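Local atomic coordinates of transcriptional regulator, AraC family (Pseudomonas putida, PDB entry 3GRA), a protein that probably acts as a sequence-specific DNA-binding transcription regulator of the AraC family, this chain being its DJ-1/PfpI-like domain rather than the DNA-binding part. Residues Pro88-Asp91 with Arg92-Asn95; Leu107-Gly110 with Ala111-Gly115; Gly118-Asp122 with Tyr123-Ile127. One frame throughout, in Å; residues are numbered along the deposited sequence.

Contact 1. Residues Pro88-Asp91 with Arg92-Asn95. With MG (magnesium ion), chain E; EDO (1,2-ethanediol), chain D.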
loop_
_atom_site.group_PDB
_atom_site.type_symbol
_atom_site.label_atom_id
_atom_site.label_comp_id
_atom_site.label_asym_id
_atom_site.label_seq_id
_atom_site.Cartn_x
_atom_site.Cartn_y
_atom_site.Cartn_z
ATOM N N PRO A 88 5.343 16.843 16.529
ATOM C CA PRO A 88 5.589 16.894 17.975
ATOM C C PRO A 88 4.412 16.444 18.832
ATOM O O PRO A 88 4.603 15.972 19.953
ATOM C CB PRO A 88 5.942 18.362 18.216
ATOM C CG PRO A 88 5.233 19.069 17.100
ATOM C CD PRO A 88 5.523 18.176 15.927
ATOM N N GLU A 89 3.200 16.599 18.313
ATOM C CA GLU A 89 2.009 16.205 19.053
ATOM C C GLU A 89 1.991 14.724 19.394
ATOM O O GLU A 89 1.387 14.303 20.396
ATOM C CB GLU A 89 0.762 16.531 18.229
ATOM C CG GLU A 89 0.784 15.855 16.867
ATOM C CD GLU A 89 -0.295 16.346 15.949
ATOM O OE1 GLU A 89 -1.480 16.272 16.337
ATOM O OE2 GLU A 89 0.039 16.802 14.840
ATOM N N LEU A 90 2.651 13.928 18.559
ATOM C CA LEU A 90 2.659 12.468 18.756
ATOM C C LEU A 90 3.253 12.053 20.086
ATOM O O LEU A 90 2.925 11.011 20.608
ATOM C CB LEU A 90 3.419 11.794 17.618
ATOM C CG LEU A 90 2.803 11.920 16.240
ATOM C CD1 LEU A 90 3.706 11.262 15.205
ATOM C CD2 LEU A 90 1.424 11.273 16.238
ATOM N N ASP A 91 4.105 12.901 20.655
ATOM C CA ASP A 91 4.733 12.566 21.938
ATOM C C ASP A 91 3.775 12.335 23.104
ATOM O O ASP A 91 3.838 11.272 23.697
ATOM C CB ASP A 91 5.787 13.584 22.323
ATOM C CG ASP A 91 7.016 13.496 21.437
ATOM O OD1 ASP A 91 7.063 12.574 20.613
ATOM O OD2 ASP A 91 7.930 14.344 21.561
ATOM N N ARG A 92 2.917 13.299 23.441
ATOM C CA ARG A 92 1.998 13.098 24.550
ATOM C C ARG A 92 0.849 12.198 24.115
ATOM O O ARG A 92 0.288 11.456 24.930
ATOM C CB ARG A 92 1.471 14.421 25.092
ATOM C CG ARG A 92 1.486 15.540 24.073
ATOM C CD ARG A 92 1.119 16.862 24.713
ATOM N NE ARG A 92 0.746 17.833 23.692
ATOM C CZ ARG A 92 -0.448 17.888 23.114
ATOM N NH1 ARG A 92 -1.404 17.033 23.458
ATOM N NH2 ARG A 92 -0.681 18.794 22.178
ATOM N N LEU A 93 0.516 12.220 22.827
ATOM C CA LEU A 93 -0.557 11.371 22.319
ATOM C C LEU A 93 -0.215 9.892 22.525
ATOM O O LEU A 93 -1.049 9.092 22.970
ATOM C CB LEU A 93 -0.780 11.626 20.826
ATOM C CG LEU A 93 -1.840 10.772 20.127
ATOM C CD1 LEU A 93 -3.222 11.187 20.593
ATOM C CD2 LEU A 93 -1.715 10.956 18.624
ATOM N N LEU A 94 1.019 9.527 22.195
ATOM C CA LEU A 94 1.447 8.146 22.329
ATOM C C LEU A 94 1.698 7.799 23.792
ATOM O O LEU A 94 1.455 6.670 24.222
ATOM C CB LEU A 94 2.699 7.915 21.476
ATOM C CG LEU A 94 2.431 8.047 19.965
ATOM C CD1 LEU A 94 3.708 8.419 19.224
ATOM C CD2 LEU A 94 1.866 6.750 19.436
ATOM N N ASN A 95 2.165 8.780 24.555
ATOM C CA ASN A 95 2.430 8.592 25.972
ATOM C C ASN A 95 1.094 8.250 26.669
ATOM O O ASN A 95 1.015 7.301 27.457
ATOM C CB ASN A 95 3.029 9.881 26.542
ATOM C CG ASN A 95 3.945 9.627 27.716
ATOM O OD1 ASN A 95 3.495 9.298 28.815
ATOM N ND2 ASN A 95 5.249 9.770 27.488
HETATM MG MG MG E . 8.829 16.171 21.938
HETATM C C1 EDO D . 2.738 19.523 20.118
HETATM O O1 EDO D . 2.206 19.129 21.396
HETATM C C2 EDO D . 1.739 20.486 19.456
HETATM O O2 EDO D . 0.621 20.665 20.338
HETATM O O HOH W 1 7.289 17.304 21.144
HETATM O O HOH W 2 8.957 18.358 22.911
HETATM O O HOH W 3 9.614 16.655 20.152
HETATM O O HOH W 4 10.716 15.648 22.524
HETATM O O HOH W 5 7.859 15.981 23.886
#
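Asp91, whose backbone O accepts Asn95 N one helical turn on, carries a magnesium ion on its side chain. Asp91 OD2 binds the metal at 2.1 Å, and five waters complete a distorted octahedron, water 2 lying roughly opposite the carboxylate oxygen. Water 1 of this shell also donates to Pro88 O at 3.2 Å, tying the chain just ahead of the helix to the ion.

The Asp91 carboxylate sits beside its backbone N, anti to the carbonyl carbon (chi1 -70°), and is held at both oxygens, since OD1 forms a salt bridge with Arg116. Aspartate suits the place: a short carboxylate with one oxygen for the metal and one for the arginine. Behind it the helical bonds fix the backbone, Asn95 N donating to Asp91 O at 3.1 Å and Leu94 N to Leu90 O at 2.9 Å, while Leu93 N makes a weaker bond to Glu89 O. Apolar branches fill the same turn: Leu90 CB touches Leu94 CD1 at 3.7 Å, and the Leu90 and Leu93 side chains approach through their CD2 methyls, 4.0 Å apart. Leu90 and Leu94 give branched apolar ends to the inner side of the turn, and Leu93 lies at the edge of this patch.

On the exposed side Arg92 runs extended from CG to NE and meets a 1,2-ethanediol molecule, probably from the crystallisation liquor. NH2 bonds its O2 at 2.9 Å at the edge of the guanidinium, and NE and NH2 share O1 in weaker bonds.

Helix 90-100 is the connecting helix of the beta-alpha-beta unit between strands 74-78 and 103-107. Leu90 and Leu94 pack against helix 110-117, on Phe113 and Ala117 respectively, whereas Leu93 leans on Leu69 of a loop.

Contact 2. Residues Leu107-Gly110 with Ala111-Gly115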
loop_
_atom_site.group_PDB
_atom_site.type_symbol
_atom_site.label_atom_id
_atom_site.label_comp_id
_atom_site.label_asym_id
_atom_site.label_seq_id
_atom_site.Cartn_x
_atom_site.Cartn_y
_atom_site.Cartn_z
ATOM N N LEU A 107 5.676 1.308 11.532
ATOM C CA LEU A 107 6.135 0.671 10.291
ATOM C C LEU A 107 7.161 1.577 9.620
ATOM O O LEU A 107 7.029 2.805 9.663
ATOM C CB LEU A 107 4.952 0.413 9.335
ATOM C CG LEU A 107 3.733 -0.335 9.924
ATOM C CD1 LEU A 107 2.651 -0.462 8.848
ATOM C CD2 LEU A 107 4.142 -1.738 10.452
ATOM N N TRP A 108 8.171 0.964 9.004
ATOM C CA TRP A 108 9.269 1.664 8.340
ATOM C C TRP A 108 10.118 2.381 9.399
ATOM O O TRP A 108 11.094 1.812 9.872
ATOM C CB TRP A 108 8.750 2.647 7.290
ATOM C CG TRP A 108 9.840 3.071 6.332
ATOM C CD1 TRP A 108 10.759 4.069 6.519
ATOM C CD2 TRP A 108 10.195 2.425 5.106
ATOM N NE1 TRP A 108 11.671 4.081 5.485
ATOM C CE2 TRP A 108 11.346 3.083 4.602
ATOM C CE3 TRP A 108 9.653 1.351 4.377
ATOM C CZ2 TRP A 108 11.968 2.695 3.407
ATOM C CZ3 TRP A 108 10.278 0.966 3.179
ATOM C CH2 TRP A 108 11.421 1.641 2.711
ATOM N N ASN A 109 9.756 3.606 9.774
ATOM C CA ASN A 109 10.487 4.318 10.833
ATOM C C ASN A 109 9.571 4.843 11.925
ATOM O O ASN A 109 9.975 5.665 12.742
ATOM C CB ASN A 109 11.325 5.476 10.283
ATOM C CG ASN A 109 10.527 6.415 9.424
ATOM O OD1 ASN A 109 9.399 6.787 9.763
ATOM N ND2 ASN A 109 11.111 6.817 8.301
ATOM N N GLY A 110 8.337 4.350 11.962
ATOM C CA GLY A 110 7.413 4.801 12.992
ATOM C C GLY A 110 7.975 4.609 14.395
ATOM O O GLY A 110 7.601 5.312 15.328
ATOM N N ALA A 111 8.878 3.651 14.554
ATOM C CA ALA A 111 9.462 3.403 15.851
ATOM C C ALA A 111 10.250 4.623 16.292
ATOM O O ALA A 111 10.429 4.860 17.488
ATOM C CB ALA A 111 10.354 2.173 15.814
ATOM N N TRP A 112 10.729 5.410 15.340
ATOM C CA TRP A 112 11.460 6.625 15.726
ATOM C C TRP A 112 10.528 7.489 16.606
ATOM O O TRP A 112 10.940 8.009 17.643
ATOM C CB TRP A 112 11.881 7.426 14.489
ATOM C CG TRP A 112 12.737 8.620 14.825
ATOM C CD1 TRP A 112 14.081 8.625 15.076
ATOM C CD2 TRP A 112 12.298 9.977 14.970
ATOM N NE1 TRP A 112 14.503 9.904 15.369
ATOM C CE2 TRP A 112 13.429 10.751 15.309
ATOM C CE3 TRP A 112 11.055 10.612 14.849
ATOM C CZ2 TRP A 112 13.355 12.133 15.520
ATOM C CZ3 TRP A 112 10.984 11.985 15.061
ATOM C CH2 TRP A 112 12.129 12.729 15.392
ATOM N N PHE A 113 9.266 7.597 16.198
ATOM C CA PHE A 113 8.260 8.395 16.905
ATOM C C PHE A 113 7.899 7.806 18.257
ATOM O O PHE A 113 7.721 8.525 19.233
ATOM C CB PHE A 113 7.021 8.532 16.021
ATOM C CG PHE A 113 7.267 9.340 14.769
ATOM C CD1 PHE A 113 7.290 10.732 14.813
ATOM C CD2 PHE A 113 7.477 8.710 13.545
ATOM C CE1 PHE A 113 7.510 11.476 13.655
ATOM C CE2 PHE A 113 7.701 9.454 12.390
ATOM C CZ PHE A 113 7.714 10.838 12.447
ATOM N N LEU A 114 7.776 6.488 18.316
ATOM C CA LEU A 114 7.486 5.822 19.581
ATOM C C LEU A 114 8.705 6.043 20.477
ATOM O O LEU A 114 8.585 6.152 21.693
ATOM C CB LEU A 114 7.279 4.327 19.351
ATOM C CG LEU A 114 5.912 3.872 18.823
ATOM C CD1 LEU A 114 5.429 4.785 17.708
ATOM C CD2 LEU A 114 6.028 2.422 18.345
ATOM N N GLY A 115 9.878 6.112 19.859
ATOM C CA GLY A 115 11.102 6.329 20.612
ATOM C C GLY A 115 11.137 7.701 21.268
ATOM O O GLY A 115 11.377 7.818 22.471
#
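Gly110 CA meets the edge of the Phe113 ring in its plane, 3.9 Å from CD2, while Trp112 CE3 stands 3.7 Å above the ring centre, the indole turning its edge to that face. Farther back, the Trp108 ring stacks with His128. The turn from strand 103-107 into helix 110-117 resembles the nucleophile elbow of the DJ-1/PfpI fold. Trp108, with positive phi (68°), probably holds the position that is cysteine in catalytic relatives.

Asn109 lies alongside Phe113, pointing the same way, with amide and ring planes 62° apart. With CG between the backbone N and carbonyl carbon (chi1 52°), the amide is carried to this side, where ND2 bonds Gly80 O and Gln131 OE1. OD1, 4.1 Å from Phe113 CE2, is buried without a polar partner in the model. Glycine suits position 110 because the tight turn brings Leu107 N close to where a side chain would begin. Two carbonyls start the helix. Trp112 N approaches Asn109 O at 2.7 Å from above the carbonyl plane, whereas Leu114 N lies in the carbonyl plane of Gly110 O, 3.2 Å away.

Contact 3. Residues Gly118-Asp122 with Tyr123-Ile127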
loop_
_atom_site.group_PDB
_atom_site.type_symbol
_atom_site.label_atom_id
_atom_site.label_comp_id
_atom_site.label_asym_id
_atom_site.label_seq_id
_atom_site.Cartn_x
_atom_site.Cartn_y
_atom_site.Cartn_z
ATOM N N GLY A 118 8.999 8.258 24.207
ATOM C CA GLY A 118 9.409 7.601 25.434
ATOM C C GLY A 118 8.565 6.384 25.774
ATOM O O GLY A 118 8.424 6.031 26.946
ATOM N N VAL A 119 8.003 5.729 24.765
ATOM C CA VAL A 119 7.173 4.556 25.007
ATOM C C VAL A 119 7.900 3.254 24.655
ATOM O O VAL A 119 7.320 2.174 24.718
ATOM C CB VAL A 119 5.849 4.621 24.198
ATOM C CG1 VAL A 119 5.073 5.869 24.572
ATOM C CG2 VAL A 119 6.146 4.607 22.695
ATOM N N LEU A 120 9.165 3.359 24.268
ATOM C CA LEU A 120 9.962 2.183 23.933
ATOM C C LEU A 120 11.096 2.029 24.945
ATOM O O LEU A 120 12.098 1.359 24.684
ATOM C CB LEU A 120 10.551 2.302 22.520
ATOM C CG LEU A 120 9.609 2.161 21.322
ATOM C CD1 LEU A 120 10.394 2.371 20.039
ATOM C CD2 LEU A 120 8.953 0.788 21.327
ATOM N N ASP A 121 10.930 2.659 26.100
ATOM C CA ASP A 121 11.929 2.586 27.149
ATOM C C ASP A 121 12.002 1.182 27.691
ATOM O O ASP A 121 11.054 0.693 28.303
ATOM C CB ASP A 121 11.594 3.553 28.278
ATOM C CG ASP A 121 12.020 4.966 27.971
ATOM O OD1 ASP A 121 12.466 5.222 26.833
ATOM O OD2 ASP A 121 11.908 5.821 28.875
ATOM N N ASP A 122 13.141 0.542 27.450
ATOM C CA ASP A 122 13.397 -0.817 27.894
ATOM C C ASP A 122 12.588 -1.795 27.060
ATOM O O ASP A 122 12.020 -2.774 27.565
ATOM C CB ASP A 122 13.062 -0.956 29.378
ATOM C CG ASP A 122 13.666 -2.196 29.994
ATOM O OD1 ASP A 122 14.877 -2.437 29.784
ATOM O OD2 ASP A 122 12.937 -2.927 30.696
ATOM N N TYR A 123 12.546 -1.516 25.763
ATOM C CA TYR A 123 11.826 -2.346 24.801
ATOM C C TYR A 123 12.708 -2.539 23.579
ATOM O O TYR A 123 13.627 -1.749 23.320
ATOM C CB TYR A 123 10.544 -1.652 24.347
ATOM C CG TYR A 123 9.309 -1.863 25.203
ATOM C CD1 TYR A 123 8.494 -2.983 25.019
ATOM C CD2 TYR A 123 8.893 -0.886 26.117
ATOM C CE1 TYR A 123 7.292 -3.123 25.703
ATOM C CE2 TYR A 123 7.697 -1.008 26.806
ATOM C CZ TYR A 123 6.890 -2.127 26.594
ATOM O OH TYR A 123 5.661 -2.225 27.225
ATOM N N GLY A 124 12.429 -3.591 22.823
ATOM C CA GLY A 124 13.182 -3.818 21.611
ATOM C C GLY A 124 12.304 -3.262 20.512
ATOM O O GLY A 124 11.126 -3.011 20.744
ATOM N N CYS A 125 12.867 -3.044 19.330
ATOM C CA CYS A 125 12.090 -2.548 18.207
ATOM C C CYS A 125 12.889 -2.698 16.926
ATOM O O CYS A 125 14.097 -2.940 16.951
ATOM C CB CYS A 125 11.718 -1.066 18.393
ATOM S SG CYS A 125 13.075 0.131 18.077
ATOM N N SER A 126 12.188 -2.544 15.810
ATOM C CA SER A 126 12.779 -2.618 14.484
ATOM C C SER A 126 12.547 -1.267 13.829
ATOM O O SER A 126 11.470 -0.677 13.948
ATOM C CB SER A 126 12.111 -3.714 13.640
ATOM O OG SER A 126 12.580 -4.993 14.011
ATOM N N ILE A 127 13.554 -0.778 13.130
ATOM C CA ILE A 127 13.434 0.517 12.475
ATOM C C ILE A 127 14.300 0.539 11.238
ATOM O O ILE A 127 15.308 -0.147 11.172
ATOM C CB ILE A 127 13.899 1.658 13.430
ATOM C CG1 ILE A 127 13.709 3.020 12.764
ATOM C CG2 ILE A 127 15.354 1.452 13.805
ATOM C CD1 ILE A 127 14.016 4.211 13.698
#
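Leu120 and Tyr123 close a type II beta turn, Tyr123 N giving a weak, bent bond to Leu120 O (3.1 Å, 128° at the hydrogen).

The Leu120 and Tyr123 side chains cross at about a right angle, Leu120 CD2 lying 4.2 Å from Tyr123 CB. The other branch, CD1, reaches Cys125 SG at 4.0 Å, so the two branches of one leucine pack on alternate residues of the outgoing chain. Cys125 points toward the turn, its sulfur placed between the backbone N and carbonyl carbon (chi1 77°); a small sulfur side chain fits this buried place. The Tyr123 ring folds back beside the loop, with CD2 3.5 Å from Asp121 O and 3.7 Å from Val119 O. Its hydroxyl bonds Asp154, and Arg153 makes a cation-pi contact with the ring, which suits an aromatic residue with a polar end at a partly exposed site. Asp122 OD1 forms a salt bridge with Arg143. This aspartate takes the third position of the turn with positive phi (73°), a conformation it tolerates better than most residues with side chains. Just before, Gly118 ends helix 110-117 in a Schellman motif, where its own positive phi is easy for a residue without a side chain.

The turn leads from helix 110-117 into the short, weakly bonded strand 123-125, which runs parallel to strand 142-144. Leu120 packs on Leu114 of the preceding helix, Cys125 touches Ala111 of helix 110-117 and Leu135 of helix 132-138, and Tyr123 rests on Arg155 of strand 155-158.

Contact 2 is wholly buried and nearest the centre of the chain, whereas contacts 1 and 3 are partly exposed. All three meet at helix 110-117: contact 2 forms its start, contact 3 follows its end, and contact 1 packs against it, with Leu90 CD1 3.6 Å from Phe113 CD1. Leu114 touches Leu120 of contact 3, and Val119 of that turn reaches back to Leu94 and Asn95. Their chemistry follows their place: contact 1 adds a metal-bound carboxylate to an ordinary helical turn, contact 2 relies on aromatic packing and backbone bonds that start the helix, and contact 3 ends in charged and hydroxyl groups with partners in later strands and loops.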